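Local coordinates for beta-galactosidase (Bacillus circulans, PDB 4MAD), which probably hydrolyses terminal non-reducing beta-D-galactose residues in beta-D-galactosides, as a family 35 glycoside hydrolase built on a (beta/alpha)8 barrel, at residues Y40-P45 against I109-E114; W69-P74 against G83-V88. All coordinates share one frame; numbering follows the deposited sequence.

Contact 1: residues Y40-P45 against I109-E114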
loop_
_atom_site.group_PDB
_atom_site.type_symbol
_atom_site.label_atom_id
_atom_site.label_comp_id
_atom_site.label_asym_id
_atom_site.label_seq_id
_atom_site.Cartn_x
_atom_site.Cartn_y
_atom_site.Cartn_z
ATOM N N TYR A 40 9.617 -3.567 3.823
ATOM C CA TYR A 40 9.445 -4.429 4.967
ATOM C C TYR A 40 7.954 -4.649 5.229
ATOM O O TYR A 40 7.566 -5.655 5.704
ATOM C CB TYR A 40 10.155 -3.899 6.221
ATOM C CG TYR A 40 9.795 -2.507 6.560
ATOM C CD1 TYR A 40 8.893 -2.236 7.534
ATOM C CD2 TYR A 40 10.359 -1.484 5.916
ATOM C CE1 TYR A 40 8.516 -0.947 7.813
ATOM C CE2 TYR A 40 10.012 -0.179 6.202
ATOM C CZ TYR A 40 9.060 0.092 7.146
ATOM O OH TYR A 40 8.699 1.354 7.431
ATOM N N PHE A 41 7.161 -3.648 4.900
ATOM C CA PHE A 41 5.762 -3.591 5.317
ATOM C C PHE A 41 4.882 -4.410 4.431
ATOM O O PHE A 41 3.715 -4.488 4.647
ATOM C CB PHE A 41 5.262 -2.182 5.455
ATOM C CG PHE A 41 5.634 -1.252 4.327
ATOM C CD1 PHE A 41 4.806 -1.105 3.252
ATOM C CD2 PHE A 41 6.797 -0.520 4.349
ATOM C CE1 PHE A 41 5.101 -0.228 2.303
ATOM C CE2 PHE A 41 7.083 0.324 3.368
ATOM C CZ PHE A 41 6.239 0.460 2.345
ATOM N N ARG A 42 5.499 -5.021 3.449
ATOM C CA ARG A 42 4.783 -5.813 2.479
ATOM C C ARG A 42 5.039 -7.340 2.521
ATOM O O ARG A 42 4.514 -8.035 1.745
ATOM C CB ARG A 42 4.995 -5.245 1.100
ATOM C CG ARG A 42 4.149 -4.033 0.850
ATOM C CD ARG A 42 4.433 -3.337 -0.455
ATOM N NE ARG A 42 3.303 -2.605 -0.971
ATOM C CZ ARG A 42 3.337 -1.390 -1.500
ATOM N NH1 ARG A 42 4.472 -0.760 -1.622
ATOM N NH2 ARG A 42 2.226 -0.850 -1.958
ATOM N N THR A 43 5.862 -7.804 3.459
ATOM C CA THR A 43 6.099 -9.221 3.656
ATOM C C THR A 43 6.096 -9.524 5.158
ATOM O O THR A 43 6.573 -8.771 5.886
ATOM C CB THR A 43 7.407 -9.631 2.987
ATOM O OG1 THR A 43 7.260 -9.496 1.583
ATOM C CG2 THR A 43 7.785 -11.029 3.370
ATOM N N VAL A 44 5.541 -10.630 5.577
ATOM C CA VAL A 44 5.540 -10.919 7.016
ATOM C C VAL A 44 6.975 -11.093 7.509
ATOM O O VAL A 44 7.777 -11.610 6.802
ATOM C CB VAL A 44 4.742 -12.207 7.382
ATOM C CG1 VAL A 44 3.274 -11.988 7.181
ATOM C CG2 VAL A 44 5.242 -13.381 6.588
ATOM N N PRO A 45 7.268 -10.720 8.748
ATOM C CA PRO A 45 8.648 -10.698 9.221
ATOM C C PRO A 45 9.363 -12.041 9.215
ATOM O O PRO A 45 10.532 -12.114 9.003
ATOM C CB PRO A 45 8.540 -10.153 10.637
ATOM C CG PRO A 45 7.195 -9.950 10.894
ATOM C CD PRO A 45 6.390 -10.058 9.696
ATOM N N ILE A 109 5.846 8.650 0.404
ATOM C CA ILE A 109 6.547 7.602 -0.308
ATOM C C ILE A 109 5.825 7.137 -1.576
ATOM O O ILE A 109 6.367 6.506 -2.397
ATOM C CB ILE A 109 6.820 6.419 0.610
ATOM C CG1 ILE A 109 5.517 5.836 1.135
ATOM C CG2 ILE A 109 7.712 6.822 1.790
ATOM C CD1 ILE A 109 5.628 4.462 1.615
ATOM N N CYS A 110 4.593 7.571 -1.722
ATOM C CA CYS A 110 3.836 7.230 -2.913
ATOM C C CYS A 110 3.746 5.716 -2.810
ATOM O O CYS A 110 3.216 5.214 -1.894
ATOM C CB CYS A 110 4.533 7.680 -4.166
ATOM S SG CYS A 110 3.488 7.536 -5.595
ATOM N N ALA A 111 4.287 5.016 -3.804
ATOM C CA ALA A 111 4.484 3.564 -3.731
ATOM C C ALA A 111 3.253 2.672 -3.957
ATOM O O ALA A 111 3.373 1.447 -3.946
ATOM C CB ALA A 111 5.165 3.195 -2.414
ATOM N N GLU A 112 2.083 3.268 -4.157
ATOM C CA GLU A 112 0.878 2.500 -4.362
ATOM C C GLU A 112 0.359 2.003 -3.013
ATOM O O GLU A 112 -0.121 0.934 -2.932
ATOM C CB GLU A 112 1.131 1.329 -5.297
ATOM C CG GLU A 112 1.255 1.683 -6.730
ATOM C CD GLU A 112 2.600 2.210 -7.085
ATOM O OE1 GLU A 112 3.554 1.506 -6.971
ATOM O OE2 GLU A 112 2.714 3.295 -7.551
ATOM N N TRP A 113 0.539 2.812 -1.991
ATOM C CA TRP A 113 0.245 2.509 -0.598
ATOM C C TRP A 113 -0.693 3.567 -0.027
ATOM O O TRP A 113 -0.590 4.685 -0.377
ATOM C CB TRP A 113 1.555 2.535 0.204
ATOM C CG TRP A 113 1.515 2.144 1.608
ATOM C CD1 TRP A 113 1.591 2.969 2.682
ATOM C CD2 TRP A 113 1.479 0.831 2.137
ATOM N NE1 TRP A 113 1.554 2.281 3.817
ATOM C CE2 TRP A 113 1.456 0.955 3.528
ATOM C CE3 TRP A 113 1.389 -0.436 1.586
ATOM C CZ2 TRP A 113 1.408 -0.140 4.355
ATOM C CZ3 TRP A 113 1.312 -1.496 2.422
ATOM C CH2 TRP A 113 1.350 -1.352 3.779
ATOM N N GLU A 114 -1.515 3.196 0.936
ATOM C CA GLU A 114 -2.586 4.066 1.372
ATOM C C GLU A 114 -2.041 5.470 1.656
ATOM O O GLU A 114 -1.146 5.621 2.401
ATOM C CB GLU A 114 -3.188 3.506 2.667
ATOM C CG GLU A 114 -4.670 3.335 2.698
ATOM C CD GLU A 114 -5.428 4.566 3.125
ATOM O OE1 GLU A 114 -6.592 4.665 2.776
ATOM O OE2 GLU A 114 -4.826 5.377 3.785
#
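Two loops of the (beta/alpha)8 barrel meet here, one following strand 34-38 and the other strand 100-104. Phe-41 turns an edge onto the six-membered ring of Trp-113: CE1 sits above the ring centre, CD1 lies 3.5 Å from CH2, and the planes are 59° apart. With CG between the backbone N and the carbonyl carbon, this flat ring sets its edge over the indole and still reaches Ile-109 CD1 with CZ (4.1 Å). Arg-42 suits by length: extended from CG to NE, it brings a flat, N-H-bearing end to the Ala-111 carbonyl, where NH2 donates to O (3.2 Å, a bent 143°) from above the carbonyl plane; NH2 also bonds Asn-292 OD1. The rim of Trp-113 meets one guanidinium face nearly at right angles (80°), NH2 lying 3.7 Å from CE3. An alanine in place of Arg-42 would remove the bonds to Ala-111 O and Asn-292 and would probably loosen the packing beside Trp-113. Glu-112, held through OE1 by Tyr-313, contributes to a pocket occupied by 2-(2-methoxyethoxy)ethanol, its side chain about 7 Å from that of the predicted nucleophile, Glu-247. Loops after the C-terminal strand ends form the active-site face of a (beta/alpha)8 barrel, and these two belong to it.

Contact 2: residues W69-P74 against G83-V88; sequences WNLHEP and GIADIV
Within the second beta-alpha unit of the barrel, the short helix 69-72 packs against the turn that starts helix 87-97. The tight part centres on Ala-85, whose CB points toward the short helix and touches two side chains. Leu-71 CD2 approaches it at 4.0 Å, its CG anti to the backbone N (chi1 -153°), and CE1 of His-72, the next residue, lies equally near the same Ala-85 CB. A methyl group is well suited here, since it lets the backbones approach until the CA atoms of Leu-71 and Ala-85 are 6.7 Å apart. His-72 also aims the edge of its ring at the backbone: CE1 lies 3.1 Å from Ala-85 O, close to the ring plane, so a polarised C-H faces a carbonyl oxygen. Both ring nitrogens are engaged elsewhere, NE2 with Tyr-40 OH and ND1 with Val-80 O, which fixes the rotation of the imidazole, and Phe-81 stacks on it. Ile-87 is a buried but looser neighbour of this ring, its CG2 approaching CE1 of His-72 obliquely at 4.4 Å.

Toward the periphery the packing slackens. Ile-84 CG2 is 4.4 Å from Leu-71 CD2, a grazing contact by a partly exposed residue. Asp-86 points away from helix 69-72; it centres an inverse gamma turn and caps helix 87-97 by accepting a hydrogen bond from Arg-89 N at OD1. Gly-83, at positive phi, suits the exposed turn before it. Remote from this interface, Trp-69, at the start of the short helix, donates through NE1 to the anti lone pair of OE2 of Glu-73, the first residue past the helix (2.9 Å, 173°).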
loop_
_atom_site.group_PDB
_atom_site.type_symbol
_atom_site.label_atom_id
_atom_site.label_comp_id
_atom_site.label_asym_id
_atom_site.label_seq_id
_atom_site.Cartn_x
_atom_site.Cartn_y
_atom_site.Cartn_z
ATOM N N TRP A 69 5.125 6.004 7.049
ATOM C CA TRP A 69 4.792 6.789 8.216
ATOM C C TRP A 69 3.484 6.329 8.839
ATOM O O TRP A 69 3.426 6.132 9.974
ATOM C CB TRP A 69 4.684 8.263 7.802
ATOM C CG TRP A 69 4.398 9.270 8.875
ATOM C CD1 TRP A 69 4.244 9.052 10.193
ATOM C CD2 TRP A 69 4.201 10.677 8.681
ATOM N NE1 TRP A 69 3.993 10.235 10.849
ATOM C CE2 TRP A 69 3.964 11.243 9.931
ATOM C CE3 TRP A 69 4.232 11.507 7.580
ATOM C CZ2 TRP A 69 3.750 12.591 10.089
ATOM C CZ3 TRP A 69 4.019 12.863 7.758
ATOM C CH2 TRP A 69 3.789 13.374 8.991
ATOM N N ASN A 70 2.466 6.093 8.022
ATOM C CA ASN A 70 1.174 5.655 8.528
ATOM C C ASN A 70 1.294 4.358 9.342
ATOM O O ASN A 70 0.575 4.150 10.264
ATOM C CB ASN A 70 0.073 5.581 7.442
ATOM C CG ASN A 70 0.441 4.694 6.241
ATOM O OD1 ASN A 70 1.433 4.112 6.212
ATOM N ND2 ASN A 70 -0.441 4.642 5.261
ATOM N N LEU A 71 2.219 3.489 8.972
ATOM C CA LEU A 71 2.427 2.305 9.751
ATOM C C LEU A 71 3.009 2.625 11.123
ATOM O O LEU A 71 2.581 2.121 12.083
ATOM C CB LEU A 71 3.273 1.310 9.009
ATOM C CG LEU A 71 3.124 -0.175 9.311
ATOM C CD1 LEU A 71 1.740 -0.600 9.059
ATOM C CD2 LEU A 71 4.060 -0.965 8.453
ATOM N N HIS A 72 3.999 3.464 11.149
ATOM C CA HIS A 72 4.670 3.913 12.355
ATOM C C HIS A 72 3.968 4.870 13.323
ATOM O O HIS A 72 4.345 4.902 14.454
ATOM C CB HIS A 72 6.044 4.408 12.027
ATOM C CG HIS A 72 6.846 3.378 11.310
ATOM N ND1 HIS A 72 7.133 2.168 11.878
ATOM C CD2 HIS A 72 7.329 3.322 10.052
ATOM C CE1 HIS A 72 7.796 1.432 11.018
ATOM N NE2 HIS A 72 7.932 2.105 9.902
ATOM N N GLU A 73 3.075 5.693 12.808
ATOM C CA GLU A 73 2.306 6.640 13.603
ATOM C C GLU A 73 0.841 6.591 13.209
ATOM O O GLU A 73 0.345 7.515 12.698
ATOM C CB GLU A 73 2.830 8.080 13.466
ATOM C CG GLU A 73 2.511 8.923 14.662
ATOM C CD GLU A 73 3.038 10.337 14.635
ATOM O OE1 GLU A 73 2.708 11.040 15.576
ATOM O OE2 GLU A 73 3.755 10.698 13.715
ATOM N N PRO A 74 0.217 5.466 13.472
ATOM C CA PRO A 74 -1.173 5.219 13.083
ATOM C C PRO A 74 -2.144 6.185 13.725
ATOM O O PRO A 74 -3.133 6.506 13.169
ATOM C CB PRO A 74 -1.423 3.797 13.527
ATOM C CG PRO A 74 -0.407 3.524 14.530
ATOM C CD PRO A 74 0.793 4.323 14.174
ATOM N N GLY A 83 6.523 -6.057 15.128
ATOM C CA GLY A 83 6.038 -6.940 14.117
ATOM C C GLY A 83 6.430 -6.571 12.711
ATOM O O GLY A 83 7.556 -6.368 12.455
ATOM N N ILE A 84 5.459 -6.493 11.827
ATOM C CA ILE A 84 5.718 -6.196 10.450
ATOM C C ILE A 84 6.285 -4.790 10.307
ATOM O O ILE A 84 6.831 -4.449 9.312
ATOM C CB ILE A 84 4.496 -6.390 9.532
ATOM C CG1 ILE A 84 4.945 -6.621 8.100
ATOM C CG2 ILE A 84 3.668 -5.244 9.544
ATOM C CD1 ILE A 84 3.866 -6.988 7.220
ATOM N N ALA A 85 6.116 -3.991 11.335
ATOM C CA ALA A 85 6.626 -2.642 11.360
ATOM C C ALA A 85 8.041 -2.486 11.971
ATOM O O ALA A 85 8.466 -1.402 12.152
ATOM C CB ALA A 85 5.696 -1.759 12.066
ATOM N N ASP A 86 8.723 -3.580 12.292
ATOM C CA ASP A 86 9.992 -3.476 12.949
ATOM C C ASP A 86 11.032 -3.237 11.879
ATOM O O ASP A 86 11.663 -4.136 11.435
ATOM C CB ASP A 86 10.309 -4.758 13.682
ATOM C CG ASP A 86 11.412 -4.594 14.724
ATOM O OD1 ASP A 86 12.242 -3.740 14.607
ATOM O OD2 ASP A 86 11.435 -5.348 15.640
ATOM N N ILE A 87 11.181 -2.004 11.464
ATOM C CA ILE A 87 12.135 -1.646 10.457
ATOM C C ILE A 87 13.546 -1.901 10.920
ATOM O O ILE A 87 14.369 -2.330 10.170
ATOM C CB ILE A 87 11.899 -0.233 9.971
ATOM C CG1 ILE A 87 12.708 0.047 8.743
ATOM C CG2 ILE A 87 12.158 0.751 11.025
ATOM C CD1 ILE A 87 12.506 1.391 8.269
ATOM N N VAL A 88 13.788 -1.738 12.196
ATOM C CA VAL A 88 15.104 -2.057 12.663
ATOM C C VAL A 88 15.496 -3.543 12.408
ATOM O O VAL A 88 16.547 -3.827 11.921
ATOM C CB VAL A 88 15.247 -1.653 14.102
ATOM C CG1 VAL A 88 16.529 -2.109 14.679
ATOM C CG2 VAL A 88 15.158 -0.178 14.216
#

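Overall arrangement
From the N terminus, the chain leaves strand 34-38 and enters residues 40-45, the first half of contact 1. It then runs through helix 48-58 and strand 62-66 into residues 69-74, and after an eight-residue excursion returns at 83-88 to close contact 2, a local loop. Helix 87-97 and strand 100-104 lead on to residues 109-114, where contact 1 closes. Contact 2 thus falls wholly within the longer span of contact 1, and the two do not cross. With centres 10 Å apart they also touch: Phe-41 CB packs on Leu-71 CD2 at 3.5 Å, and a probable hydrogen bond joins Trp-113 NE1 to Asn-70 OD1 (3.0 Å), alongside that of Tyr-40 with His-72. Together they tie the loops following the first three barrel strands.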